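Local structure of coclaurine N-methyltransferase (Coptis japonica, 6GKV) at residues 80-84 with 301-306; 102-106 with 290-294; 231-235 with 340-344. The protein catalyses the N-methylation of coclaurine and related tetrahydroisoquinolines in alkaloid biosynthesis, using S-adenosyl-L-methionine as methyl donor. All blocks are in the same frame, centred on the assembly; numbering follows the deposited sequence.

After four N-terminal helices the chain reaches helix 79-85, which contact 1 pairs with helix 299-309 more than 200 residues later. Contact 2 is nested inside that loop: it joins the start of helix 104-118 to helix 281-297. Because helices 281-297 and 299-309 follow each other, the two contacts are neighbours, touching where Ile84 O lies 3.4 Å from Arg294 CB. Contact 3 crosses both, its first segment lying within their loops and its second beyond them; it links the loop that leaves strand 221-230 to the start of strand 342-350, the neighbouring antiparallel strand of the main sheet. Its centre is about 33 Å from that of contact 1 and about 24 Å from that of contact 2.

Contact 1: residues 80-84 with 301-306; sequences EFLKI and VIKPMF
Phe81 lays one face of its ring over the tip of Phe306, with Phe81 CE1 3.5 Å from Phe306 CZ, the centroids of the two rings 4.9 Å apart and their planes inclined at 56°, an oblique aromatic pair. Both segments are helical and run nearly antiparallel, their axes at 161° and 10.9 Å apart at closest approach; the nearest CA atoms, of Phe81 and Ile302, are 7.1 Å apart. Helix 301-306 is kinked at Pro304, whose nitrogen cannot donate to the preceding turn. The gap at this spacing is filled by long side chains. Met305, t at chi1 and chi2 and m at chi3, reaches across to put its SD 3.7 Å from Phe81 N and its CE 3.6 Å from Glu80 O. Ile84 (m, t) meets three partners: its CD1 is 4.0 Å from Val301 CG1 and 3.9 Å from Met305 CE, while its CG2 is 3.8 Å from Ile302 CD1. That same Ile302 CD1 reaches the edge of the Phe81 ring, 4.0 Å from CE1. The interface is an apolar helix-helix contact, extended by Leu295 of helix 281-297 against Phe81 and Ile302, and by Trp323 of helix 313-335 against both phenylalanines.

Contact 2: residues 102-106 with 290-294; sequences TTLDE and EWLKR
Residues 102-106 pass from an extended lead-in at Thr102 and Thr103 (psi 128° and 169°) into the first turn of a helix at Leu104, whereas 290-294 is helical throughout, with Arg294 N bonded to Glu290 O at 3.2 Å. The closest CA atoms are those of Leu104 and Glu290, 6.4 Å apart. Thr103 is the N-cap: its OG1 accepts from Glu106 N at 3.1 Å, and Glu106 OE1 accepts from Thr103 N, also at 3.1 Å, forming a capping box. With the helix start thus fixed, Leu104 (t, p) points at the other helix and makes the largest single contribution to the contact. Its CB lies 4.0 Å from Glu290 CB, and its CD2 is 3.8 Å from Trp291 CD1 and 3.3 Å from Arg294 NE, over one face of the guanidinium. Arg294 (m, t, t) stretches out so that its NH2 comes 3.8 Å from Asp105 OD1, a long salt bridge in which the oxygen lies well out of the guanidinium plane and no N-H points at it. Asp105 has a stronger partner in Ser88, to which its OD2 is hydrogen-bonded. Along helix 290-294, Lys293 NZ forms a salt bridge with Glu290 OE2 at 2.9 Å. Trp291 (chi1 m) also packs on Phe326 and Cys327 of helix 313-335. Its side chain is about 4 Å from Gly92, which binds S-adenosyl-L-homocysteine, and about 6 Å from the bound N-methylheliamine, so the Trp291 end of the contact lies close behind Gly92 and near the substrate pocket, in the second shell of this CFA/CMAS-family methyltransferase's active site.

Contact 3: residues 231-235 with 340-344; sequences KTFAY and EEWMA
Three hydrogen bonds join the segments: Lys231 N donates to Glu341 O at 3.0 Å, Lys231 NZ to Glu340 O at 2.9 Å, and Trp342 NE1 to Tyr235 OH at 2.9 Å. Residues 231-234 form an irregular loop after strand 221-230, while 340-341 lead into the strand that begins at Trp342; the nearest CA atoms, of Lys231 and Glu341, are 5.8 Å apart. Lys231, p at chi1 and then extended, runs alongside 340-341, its CB 3.6 Å from Met343 CE. Trp342 (chi1 m) and Tyr235 (chi1 p) meet edge-on through their polar atoms. Around them, His230 and Tyr40 bond Glu341 OE1, and His230 stacks on Phe233. Glu340 is hydrogen-bonded to Thr43 and Tyr44 of the second subunit, on whose Tyr44 Lys231 and Met343 also pack. With Lys231 gripping backbone carbonyls and Glu340 engaging the partner chain, the polar chemistry ties the ends of two neighbouring antiparallel strands together at the dimer interface.

Contact 1: residues 80-84 with 301-306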
ATOM      1  N   GLU A  80     -17.341 -34.641 -10.313  1.00 72.16           N
ATOM      2  CA  GLU A  80     -16.645 -35.700 -11.050  1.00 74.51           C
ATOM      3  C   GLU A  80     -15.599 -35.141 -12.011  1.00 69.88           C
ATOM      4  O   GLU A  80     -14.584 -35.791 -12.293  1.00 61.81           O
ATOM      5  CB  GLU A  80     -17.642 -36.551 -11.838  1.00 79.18           C
ATOM      6  CG  GLU A  80     -19.073 -36.485 -11.333  1.00 93.17           C
ATOM      7  CD  GLU A  80     -20.065 -37.125 -12.301  1.00108.42           C
ATOM      8  OE1 GLU A  80     -19.695 -37.376 -13.474  1.00105.90           O
ATOM      9  OE2 GLU A  80     -21.218 -37.379 -11.885  1.00116.75           O
ATOM     10  N   PHE A  81     -15.876 -33.942 -12.523  1.00 67.73           N
ATOM     11  CA  PHE A  81     -14.932 -33.210 -13.357  1.00 60.54           C
ATOM     12  C   PHE A  81     -13.813 -32.608 -12.519  1.00 68.74           C
ATOM     13  O   PHE A  81     -12.667 -32.573 -12.949  1.00 76.99           O
ATOM     14  CB  PHE A  81     -15.630 -32.093 -14.136  1.00 54.60           C
ATOM     15  CG  PHE A  81     -14.677 -31.214 -14.906  1.00 56.92           C
ATOM     16  CD1 PHE A  81     -13.815 -31.761 -15.859  1.00 60.62           C
ATOM     17  CD2 PHE A  81     -14.622 -29.853 -14.666  1.00 50.07           C
ATOM     18  CE1 PHE A  81     -12.923 -30.960 -16.566  1.00 48.01           C
ATOM     19  CE2 PHE A  81     -13.739 -29.047 -15.362  1.00 51.58           C
ATOM     20  CZ  PHE A  81     -12.886 -29.603 -16.320  1.00 55.59           C
ATOM     21  N   LEU A  82     -14.147 -32.129 -11.326  1.00 64.45           N
ATOM     22  CA  LEU A  82     -13.155 -31.459 -10.496  1.00 61.46           C
ATOM     23  C   LEU A  82     -12.106 -32.449  -9.955  1.00 54.86           C
ATOM     24  O   LEU A  82     -10.936 -32.109  -9.875  1.00 48.41           O
ATOM     25  CB  LEU A  82     -13.850 -30.678  -9.364  1.00 58.80           C
ATOM     26  CG  LEU A  82     -14.642 -29.480  -9.918  1.00 60.50           C
ATOM     27  CD1 LEU A  82     -15.427 -28.766  -8.839  1.00 56.05           C
ATOM     28  CD2 LEU A  82     -13.739 -28.478 -10.671  1.00 58.07           C
ATOM     29  N   LYS A  83     -12.511 -33.681  -9.646  1.00 53.01           N
ATOM     30  CA  LYS A  83     -11.553 -34.657  -9.119  1.00 57.87           C
ATOM     31  C   LYS A  83     -10.517 -35.056 -10.167  1.00 61.12           C
ATOM     32  O   LYS A  83      -9.431 -35.539  -9.820  1.00 62.83           O
ATOM     33  CB  LYS A  83     -12.238 -35.908  -8.575  1.00 60.21           C
ATOM     34  CG  LYS A  83     -13.688 -35.706  -8.136  1.00 68.00           C
ATOM     35  CD  LYS A  83     -14.206 -36.903  -7.332  1.00 67.75           C
ATOM     36  CE  LYS A  83     -13.578 -36.926  -5.935  1.00 77.51           C
ATOM     37  NZ  LYS A  83     -14.458 -37.620  -4.932  1.00 89.88           N
ATOM     38  N   ILE A  84     -10.845 -34.857 -11.440  1.00 63.93           N
ATOM     39  CA  ILE A  84      -9.906 -35.133 -12.513  1.00 65.21           C
ATOM     40  C   ILE A  84      -8.970 -33.931 -12.738  1.00 65.50           C
ATOM     41  O   ILE A  84      -7.740 -34.084 -12.805  1.00 56.09           O
ATOM     42  CB  ILE A  84     -10.660 -35.484 -13.791  1.00 61.54           C
ATOM     43  CG1 ILE A  84     -11.457 -36.777 -13.594  1.00 63.93           C
ATOM     44  CG2 ILE A  84      -9.704 -35.673 -14.948  1.00 61.83           C
ATOM     45  CD1 ILE A  84     -12.433 -37.062 -14.708  1.00 64.60           C
ATOM     46  N   VAL A 301     -11.996 -39.854 -20.460  1.00 66.45           N
ATOM     47  CA  VAL A 301     -13.078 -39.918 -19.463  1.00 63.46           C
ATOM     48  C   VAL A 301     -13.837 -38.583 -19.347  1.00 64.51           C
ATOM     49  O   VAL A 301     -15.013 -38.543 -18.953  1.00 71.36           O
ATOM     50  CB  VAL A 301     -12.529 -40.340 -18.061  1.00 81.60           C
ATOM     51  CG1 VAL A 301     -11.320 -39.512 -17.689  1.00 85.84           C
ATOM     52  CG2 VAL A 301     -13.594 -40.227 -16.971  1.00 80.13           C
ATOM     53  N   ILE A 302     -13.178 -37.492 -19.718  1.00 60.86           N
ATOM     54  CA  ILE A 302     -13.812 -36.177 -19.669  1.00 60.44           C
ATOM     55  C   ILE A 302     -14.783 -35.979 -20.842  1.00 64.90           C
ATOM     56  O   ILE A 302     -15.864 -35.417 -20.674  1.00 67.69           O
ATOM     57  CB  ILE A 302     -12.759 -35.055 -19.658  1.00 54.21           C
ATOM     58  CG1 ILE A 302     -11.960 -35.112 -18.346  1.00 52.37           C
ATOM     59  CG2 ILE A 302     -13.412 -33.689 -19.817  1.00 57.43           C
ATOM     60  CD1 ILE A 302     -10.928 -33.998 -18.179  1.00 36.12           C
ATOM     61  N   LYS A 303     -14.409 -36.469 -22.019  1.00 69.13           N
ATOM     62  CA  LYS A 303     -15.241 -36.327 -23.212  1.00 70.48           C
ATOM     63  C   LYS A 303     -16.636 -36.975 -23.036  1.00 75.99           C
ATOM     64  O   LYS A 303     -17.647 -36.318 -23.282  1.00 75.26           O
ATOM     65  CB  LYS A 303     -14.515 -36.908 -24.436  1.00 75.94           C
ATOM     66  CG  LYS A 303     -15.279 -36.833 -25.743  1.00 80.65           C
ATOM     67  CD  LYS A 303     -14.918 -35.561 -26.484  1.00 84.55           C
ATOM     68  CE  LYS A 303     -15.775 -35.354 -27.707  1.00 85.56           C
ATOM     69  NZ  LYS A 303     -15.329 -34.149 -28.441  1.00 83.11           N
ATOM     70  N   PRO A 304     -16.704 -38.257 -22.617  1.00 71.85           N
ATOM     71  CA  PRO A 304     -18.045 -38.793 -22.371  1.00 73.42           C
ATOM     72  C   PRO A 304     -18.780 -38.091 -21.230  1.00 72.08           C
ATOM     73  O   PRO A 304     -20.008 -38.014 -21.241  1.00 77.82           O
ATOM     74  CB  PRO A 304     -17.773 -40.262 -22.025  1.00 68.92           C
ATOM     75  CG  PRO A 304     -16.522 -40.579 -22.753  1.00 63.20           C
ATOM     76  CD  PRO A 304     -15.698 -39.337 -22.603  1.00 71.07           C
ATOM     77  N   MET A 305     -18.039 -37.580 -20.258  1.00 69.85           N
ATOM     78  CA  MET A 305     -18.667 -36.887 -19.147  1.00 64.69           C
ATOM     79  C   MET A 305     -19.332 -35.585 -19.599  1.00 66.21           C
ATOM     80  O   MET A 305     -20.414 -35.231 -19.120  1.00 64.35           O
ATOM     81  CB  MET A 305     -17.639 -36.612 -18.064  1.00 61.55           C
ATOM     82  CG  MET A 305     -18.162 -35.782 -16.922  1.00 61.99           C
ATOM     83  SD  MET A 305     -16.820 -35.378 -15.809  1.00 64.69           S
ATOM     84  CE  MET A 305     -16.287 -37.012 -15.275  1.00 43.48           C
ATOM     85  N   PHE A 306     -18.672 -34.879 -20.519  1.00 66.69           N
ATOM     86  CA  PHE A 306     -19.162 -33.596 -21.020  1.00 59.78           C
ATOM     87  C   PHE A 306     -20.283 -33.799 -22.046  1.00 56.75           C
ATOM     88  O   PHE A 306     -21.201 -32.980 -22.153  1.00 56.69           O
ATOM     89  CB  PHE A 306     -18.016 -32.781 -21.634  1.00 58.32           C
ATOM     90  CG  PHE A 306     -17.182 -32.029 -20.619  1.00 62.73           C
ATOM     91  CD1 PHE A 306     -17.303 -32.289 -19.263  1.00 62.81           C
ATOM     92  CD2 PHE A 306     -16.293 -31.031 -21.028  1.00 63.55           C
ATOM     93  CE1 PHE A 306     -16.535 -31.584 -18.331  1.00 64.57           C
ATOM     94  CE2 PHE A 306     -15.533 -30.321 -20.105  1.00 57.83           C
ATOM     95  CZ  PHE A 306     -15.650 -30.599 -18.753  1.00 57.29           C
TER

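Contact 2: residues 102-106 with 290-294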
ATOM      1  N   THR A 102       7.741 -30.420  -7.162  1.00 65.74           N
ATOM      2  CA  THR A 102       6.539 -30.442  -6.347  1.00 63.74           C
ATOM      3  C   THR A 102       5.377 -30.917  -7.198  1.00 59.88           C
ATOM      4  O   THR A 102       5.149 -30.390  -8.292  1.00 65.60           O
ATOM      5  CB  THR A 102       6.217 -29.059  -5.762  1.00 65.32           C
ATOM      6  OG1 THR A 102       7.324 -28.611  -4.980  1.00 65.12           O
ATOM      7  CG2 THR A 102       4.984 -29.126  -4.876  1.00 66.79           C
ATOM      8  N   THR A 103       4.655 -31.924  -6.709  1.00 56.20           N
ATOM      9  CA  THR A 103       3.442 -32.394  -7.374  1.00 56.69           C
ATOM     10  C   THR A 103       2.260 -31.456  -7.082  1.00 61.57           C
ATOM     11  O   THR A 103       2.354 -30.576  -6.229  1.00 63.24           O
ATOM     12  CB  THR A 103       3.080 -33.823  -6.940  1.00 64.83           C
ATOM     13  OG1 THR A 103       2.660 -33.825  -5.570  1.00 66.56           O
ATOM     14  CG2 THR A 103       4.284 -34.752  -7.098  1.00 63.20           C
ATOM     15  N   LEU A 104       1.160 -31.626  -7.804  1.00 65.10           N
ATOM     16  CA  LEU A 104      -0.011 -30.791  -7.564  1.00 59.16           C
ATOM     17  C   LEU A 104      -0.572 -31.088  -6.182  1.00 56.13           C
ATOM     18  O   LEU A 104      -0.971 -30.173  -5.450  1.00 51.06           O
ATOM     19  CB  LEU A 104      -1.088 -31.016  -8.635  1.00 53.56           C
ATOM     20  CG  LEU A 104      -2.441 -30.325  -8.394  1.00 49.32           C
ATOM     21  CD1 LEU A 104      -2.314 -28.811  -8.393  1.00 39.40           C
ATOM     22  CD2 LEU A 104      -3.497 -30.778  -9.413  1.00 47.58           C
ATOM     23  N   ASP A 105      -0.602 -32.371  -5.833  1.00 56.76           N
ATOM     24  CA  ASP A 105      -1.152 -32.797  -4.557  1.00 66.21           C
ATOM     25  C   ASP A 105      -0.369 -32.172  -3.424  1.00 67.85           C
ATOM     26  O   ASP A 105      -0.942 -31.539  -2.544  1.00 72.74           O
ATOM     27  CB  ASP A 105      -1.132 -34.317  -4.424  1.00 76.31           C
ATOM     28  CG  ASP A 105      -2.373 -34.973  -4.997  1.00 76.85           C
ATOM     29  OD1 ASP A 105      -2.976 -34.425  -5.947  1.00 68.57           O
ATOM     30  OD2 ASP A 105      -2.743 -36.047  -4.476  1.00 85.24           O
ATOM     31  N   GLU A 106       0.947 -32.353  -3.475  1.00 62.67           N
ATOM     32  CA  GLU A 106       1.874 -31.727  -2.547  1.00 59.82           C
ATOM     33  C   GLU A 106       1.637 -30.229  -2.437  1.00 60.18           C
ATOM     34  O   GLU A 106       1.740 -29.648  -1.349  1.00 60.63           O
ATOM     35  CB  GLU A 106       3.323 -31.975  -2.992  1.00 67.74           C
ATOM     36  CG  GLU A 106       3.952 -33.261  -2.463  1.00 74.37           C
ATOM     37  CD  GLU A 106       5.377 -33.486  -2.966  1.00 77.63           C
ATOM     38  OE1 GLU A 106       5.785 -32.859  -3.975  1.00 73.28           O
ATOM     39  OE2 GLU A 106       6.082 -34.314  -2.351  1.00 85.18           O
ATOM     40  N   GLU A 290      -0.761 -27.523 -13.983  1.00 47.86           N
ATOM     41  CA  GLU A 290      -0.898 -28.908 -13.564  1.00 56.25           C
ATOM     42  C   GLU A 290      -2.323 -29.375 -13.835  1.00 49.89           C
ATOM     43  O   GLU A 290      -2.556 -30.544 -14.140  1.00 46.69           O
ATOM     44  CB  GLU A 290      -0.511 -29.071 -12.084  1.00 52.95           C
ATOM     45  CG  GLU A 290       0.997 -28.866 -11.811  1.00 51.76           C
ATOM     46  CD  GLU A 290       1.878 -29.953 -12.428  1.00 53.26           C
ATOM     47  OE1 GLU A 290       1.557 -31.149 -12.258  1.00 52.09           O
ATOM     48  OE2 GLU A 290       2.903 -29.615 -13.075  1.00 57.04           O
ATOM     49  N   TRP A 291      -3.258 -28.435 -13.725  1.00 42.37           N
ATOM     50  CA  TRP A 291      -4.652 -28.662 -14.042  1.00 53.02           C
ATOM     51  C   TRP A 291      -4.812 -29.000 -15.528  1.00 60.65           C
ATOM     52  O   TRP A 291      -5.515 -29.951 -15.901  1.00 58.85           O
ATOM     53  CB  TRP A 291      -5.477 -27.419 -13.697  1.00 51.51           C
ATOM     54  CG  TRP A 291      -5.712 -27.192 -12.233  1.00 49.51           C
ATOM     55  CD1 TRP A 291      -5.562 -28.099 -11.226  1.00 47.01           C
ATOM     56  CD2 TRP A 291      -6.143 -25.969 -11.613  1.00 46.13           C
ATOM     57  NE1 TRP A 291      -5.878 -27.518 -10.016  1.00 42.48           N
ATOM     58  CE2 TRP A 291      -6.235 -26.209 -10.227  1.00 38.07           C
ATOM     59  CE3 TRP A 291      -6.458 -24.688 -12.098  1.00 42.41           C
ATOM     60  CZ2 TRP A 291      -6.636 -25.228  -9.318  1.00 32.77           C
ATOM     61  CZ3 TRP A 291      -6.857 -23.705 -11.187  1.00 30.12           C
ATOM     62  CH2 TRP A 291      -6.949 -23.988  -9.819  1.00 31.84           C
ATOM     63  N   LEU A 292      -4.158 -28.202 -16.369  1.00 58.13           N
ATOM     64  CA  LEU A 292      -4.212 -28.391 -17.813  1.00 51.85           C
ATOM     65  C   LEU A 292      -3.649 -29.754 -18.232  1.00 46.09           C
ATOM     66  O   LEU A 292      -4.258 -30.447 -19.041  1.00 46.67           O
ATOM     67  CB  LEU A 292      -3.461 -27.265 -18.508  1.00 49.91           C
ATOM     68  CG  LEU A 292      -3.277 -27.380 -20.016  1.00 56.60           C
ATOM     69  CD1 LEU A 292      -4.631 -27.350 -20.720  1.00 57.45           C
ATOM     70  CD2 LEU A 292      -2.344 -26.276 -20.542  1.00 51.77           C
ATOM     71  N   LYS A 293      -2.501 -30.145 -17.675  1.00 52.86           N
ATOM     72  CA  LYS A 293      -1.946 -31.487 -17.926  1.00 57.90           C
ATOM     73  C   LYS A 293      -2.963 -32.564 -17.589  1.00 54.98           C
ATOM     74  O   LYS A 293      -3.038 -33.585 -18.259  1.00 58.64           O
ATOM     75  CB  LYS A 293      -0.680 -31.748 -17.103  1.00 56.73           C
ATOM     76  CG  LYS A 293       0.619 -31.137 -17.626  1.00 62.78           C
ATOM     77  CD  LYS A 293       1.748 -31.347 -16.596  1.00 59.44           C
ATOM     78  CE  LYS A 293       2.956 -30.467 -16.873  1.00 65.94           C
ATOM     79  NZ  LYS A 293       3.923 -30.419 -15.718  1.00 70.93           N
ATOM     80  N   ARG A 294      -3.731 -32.336 -16.530  1.00 51.45           N
ATOM     81  CA  ARG A 294      -4.684 -33.334 -16.073  1.00 58.23           C
ATOM     82  C   ARG A 294      -5.884 -33.444 -16.988  1.00 52.27           C
ATOM     83  O   ARG A 294      -6.439 -34.520 -17.138  1.00 61.33           O
ATOM     84  CB  ARG A 294      -5.131 -33.032 -14.648  1.00 60.26           C
ATOM     85  CG  ARG A 294      -4.073 -33.403 -13.647  1.00 64.57           C
ATOM     86  CD  ARG A 294      -4.387 -32.937 -12.237  1.00 63.89           C
ATOM     87  NE  ARG A 294      -3.377 -33.465 -11.334  1.00 67.63           N
ATOM     88  CZ  ARG A 294      -3.602 -34.423 -10.446  1.00 72.79           C
ATOM     89  NH1 ARG A 294      -4.817 -34.940 -10.310  1.00 68.69           N
ATOM     90  NH2 ARG A 294      -2.607 -34.845  -9.680  1.00 81.55           N
TER

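Contact 3: residues 231-235 with 340-344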
ATOM      1  N   LYS A 231       0.746  -6.510  -8.760  1.00 48.50           N
ATOM      2  CA  LYS A 231       1.547  -5.935  -7.676  1.00 42.42           C
ATOM      3  C   LYS A 231       1.333  -4.428  -7.503  1.00 44.98           C
ATOM      4  O   LYS A 231       1.458  -3.907  -6.405  1.00 39.46           O
ATOM      5  CB  LYS A 231       3.028  -6.226  -7.895  1.00 37.92           C
ATOM      6  CG  LYS A 231       3.714  -5.428  -9.010  1.00 36.69           C
ATOM      7  CD  LYS A 231       5.230  -5.677  -8.931  1.00 35.54           C
ATOM      8  CE  LYS A 231       5.959  -5.309 -10.210  1.00 36.81           C
ATOM      9  NZ  LYS A 231       7.295  -5.970 -10.270  1.00 39.51           N
ATOM     10  N   THR A 232       0.931  -3.735  -8.561  1.00 48.35           N
ATOM     11  CA  THR A 232       0.847  -2.273  -8.495  1.00 41.49           C
ATOM     12  C   THR A 232      -0.531  -1.660  -8.747  1.00 49.46           C
ATOM     13  O   THR A 232      -1.005  -0.850  -7.943  1.00 55.51           O
ATOM     14  CB  THR A 232       1.806  -1.686  -9.493  1.00 38.95           C
ATOM     15  OG1 THR A 232       3.097  -2.227  -9.219  1.00 47.15           O
ATOM     16  CG2 THR A 232       1.827  -0.168  -9.411  1.00 32.18           C
ATOM     17  N   PHE A 233      -1.166  -2.018  -9.864  1.00 44.23           N
ATOM     18  CA  PHE A 233      -2.438  -1.386 -10.186  1.00 46.17           C
ATOM     19  C   PHE A 233      -3.628  -2.300  -9.917  1.00 43.50           C
ATOM     20  O   PHE A 233      -3.474  -3.476  -9.586  1.00 46.89           O
ATOM     21  CB  PHE A 233      -2.458  -0.853 -11.640  1.00 49.03           C
ATOM     22  CG  PHE A 233      -2.088  -1.864 -12.716  1.00 54.07           C
ATOM     23  CD1 PHE A 233      -3.028  -2.754 -13.214  1.00 42.06           C
ATOM     24  CD2 PHE A 233      -0.822  -1.849 -13.301  1.00 58.32           C
ATOM     25  CE1 PHE A 233      -2.701  -3.654 -14.225  1.00 42.59           C
ATOM     26  CE2 PHE A 233      -0.493  -2.747 -14.321  1.00 51.96           C
ATOM     27  CZ  PHE A 233      -1.433  -3.650 -14.773  1.00 46.49           C
ATOM     28  N   ALA A 234      -4.819  -1.732  -9.989  1.00 39.39           N
ATOM     29  CA  ALA A 234      -6.023  -2.496  -9.713  1.00 41.43           C
ATOM     30  C   ALA A 234      -7.031  -2.194 -10.805  1.00 44.25           C
ATOM     31  O   ALA A 234      -6.973  -1.119 -11.418  1.00 38.43           O
ATOM     32  CB  ALA A 234      -6.584  -2.155  -8.330  1.00 26.78           C
ATOM     33  N   TYR A 235      -7.944  -3.129 -11.068  1.00 45.15           N
ATOM     34  CA  TYR A 235      -8.934  -2.881 -12.122  1.00 45.05           C
ATOM     35  C   TYR A 235     -10.094  -3.861 -12.181  1.00 43.54           C
ATOM     36  O   TYR A 235      -9.952  -5.066 -11.903  1.00 41.67           O
ATOM     37  CB  TYR A 235      -8.250  -2.839 -13.498  1.00 35.12           C
ATOM     38  CG  TYR A 235      -7.436  -4.068 -13.886  1.00 44.27           C
ATOM     39  CD1 TYR A 235      -6.220  -4.349 -13.275  1.00 48.59           C
ATOM     40  CD2 TYR A 235      -7.864  -4.917 -14.900  1.00 37.87           C
ATOM     41  CE1 TYR A 235      -5.462  -5.460 -13.643  1.00 42.66           C
ATOM     42  CE2 TYR A 235      -7.123  -6.024 -15.272  1.00 40.98           C
ATOM     43  CZ  TYR A 235      -5.913  -6.284 -14.643  1.00 44.96           C
ATOM     44  OH  TYR A 235      -5.168  -7.374 -15.008  1.00 48.86           O
ATOM     45  N   GLU A 340       6.291 -11.886 -11.526  1.00 37.25           N
ATOM     46  CA  GLU A 340       6.490 -10.657 -10.774  1.00 39.37           C
ATOM     47  C   GLU A 340       5.590  -9.543 -11.280  1.00 39.05           C
ATOM     48  O   GLU A 340       5.911  -8.371 -11.145  1.00 47.18           O
ATOM     49  CB  GLU A 340       7.974 -10.241 -10.848  1.00 38.63           C
ATOM     50  CG  GLU A 340       8.865 -11.143 -10.001  1.00 37.41           C
ATOM     51  CD  GLU A 340       8.560 -10.982  -8.499  1.00 41.61           C
ATOM     52  OE1 GLU A 340       8.355  -9.824  -8.059  1.00 42.40           O
ATOM     53  OE2 GLU A 340       8.505 -11.998  -7.757  1.00 42.49           O
ATOM     54  N   GLU A 341       4.468  -9.923 -11.883  1.00 34.07           N
ATOM     55  CA  GLU A 341       3.448  -8.965 -12.292  1.00 28.52           C
ATOM     56  C   GLU A 341       2.114  -9.280 -11.595  1.00 37.46           C
ATOM     57  O   GLU A 341       1.694  -8.578 -10.678  1.00 36.19           O
ATOM     58  CB  GLU A 341       3.274  -8.977 -13.810  1.00 40.55           C
ATOM     59  CG  GLU A 341       4.510  -8.525 -14.583  1.00 44.72           C
ATOM     60  CD  GLU A 341       4.838  -7.056 -14.382  1.00 41.13           C
ATOM     61  OE1 GLU A 341       4.002  -6.320 -13.839  1.00 45.88           O
ATOM     62  OE2 GLU A 341       5.931  -6.618 -14.787  1.00 54.62           O
ATOM     63  N   TRP A 342       1.439 -10.320 -12.072  1.00 46.01           N
ATOM     64  CA  TRP A 342       0.208 -10.794 -11.457  1.00 38.84           C
ATOM     65  C   TRP A 342       0.591 -11.882 -10.473  1.00 41.77           C
ATOM     66  O   TRP A 342       1.449 -12.726 -10.773  1.00 40.35           O
ATOM     67  CB  TRP A 342      -0.776 -11.304 -12.518  1.00 33.22           C
ATOM     68  CG  TRP A 342      -1.385 -10.194 -13.345  1.00 24.63           C
ATOM     69  CD1 TRP A 342      -2.418  -9.385 -12.979  1.00 31.81           C
ATOM     70  CD2 TRP A 342      -0.984  -9.767 -14.659  1.00 31.94           C
ATOM     71  NE1 TRP A 342      -2.695  -8.487 -13.985  1.00 36.63           N
ATOM     72  CE2 TRP A 342      -1.846  -8.701 -15.013  1.00 32.03           C
ATOM     73  CE3 TRP A 342      -0.024 -10.212 -15.569  1.00 38.17           C
ATOM     74  CZ2 TRP A 342      -1.740  -8.061 -16.261  1.00 35.31           C
ATOM     75  CZ3 TRP A 342       0.062  -9.568 -16.809  1.00 31.24           C
ATOM     76  CH2 TRP A 342      -0.786  -8.504 -17.136  1.00 31.12           C
ATOM     77  N   MET A 343      -0.027 -11.855  -9.296  1.00 39.27           N
ATOM     78  CA  MET A 343       0.402 -12.712  -8.206  1.00 38.63           C
ATOM     79  C   MET A 343      -0.649 -12.828  -7.111  1.00 42.27           C
ATOM     80  O   MET A 343      -1.795 -12.395  -7.278  1.00 39.68           O
ATOM     81  CB  MET A 343       1.715 -12.182  -7.612  1.00 37.88           C
ATOM     82  CG  MET A 343       1.686 -10.672  -7.294  1.00 39.47           C
ATOM     83  SD  MET A 343       3.263 -10.016  -6.669  1.00 50.11           S
ATOM     84  CE  MET A 343       4.155  -9.682  -8.180  1.00 24.55           C
ATOM     85  N   ALA A 344      -0.230 -13.402  -5.987  1.00 39.94           N
ATOM     86  CA  ALA A 344      -1.101 -13.634  -4.846  1.00 37.44           C
ATOM     87  C   ALA A 344      -0.690 -12.832  -3.610  1.00 38.32           C
ATOM     88  O   ALA A 344       0.486 -12.744  -3.250  1.00 37.81           O
ATOM     89  CB  ALA A 344      -1.137 -15.113  -4.515  1.00 31.25           C
TER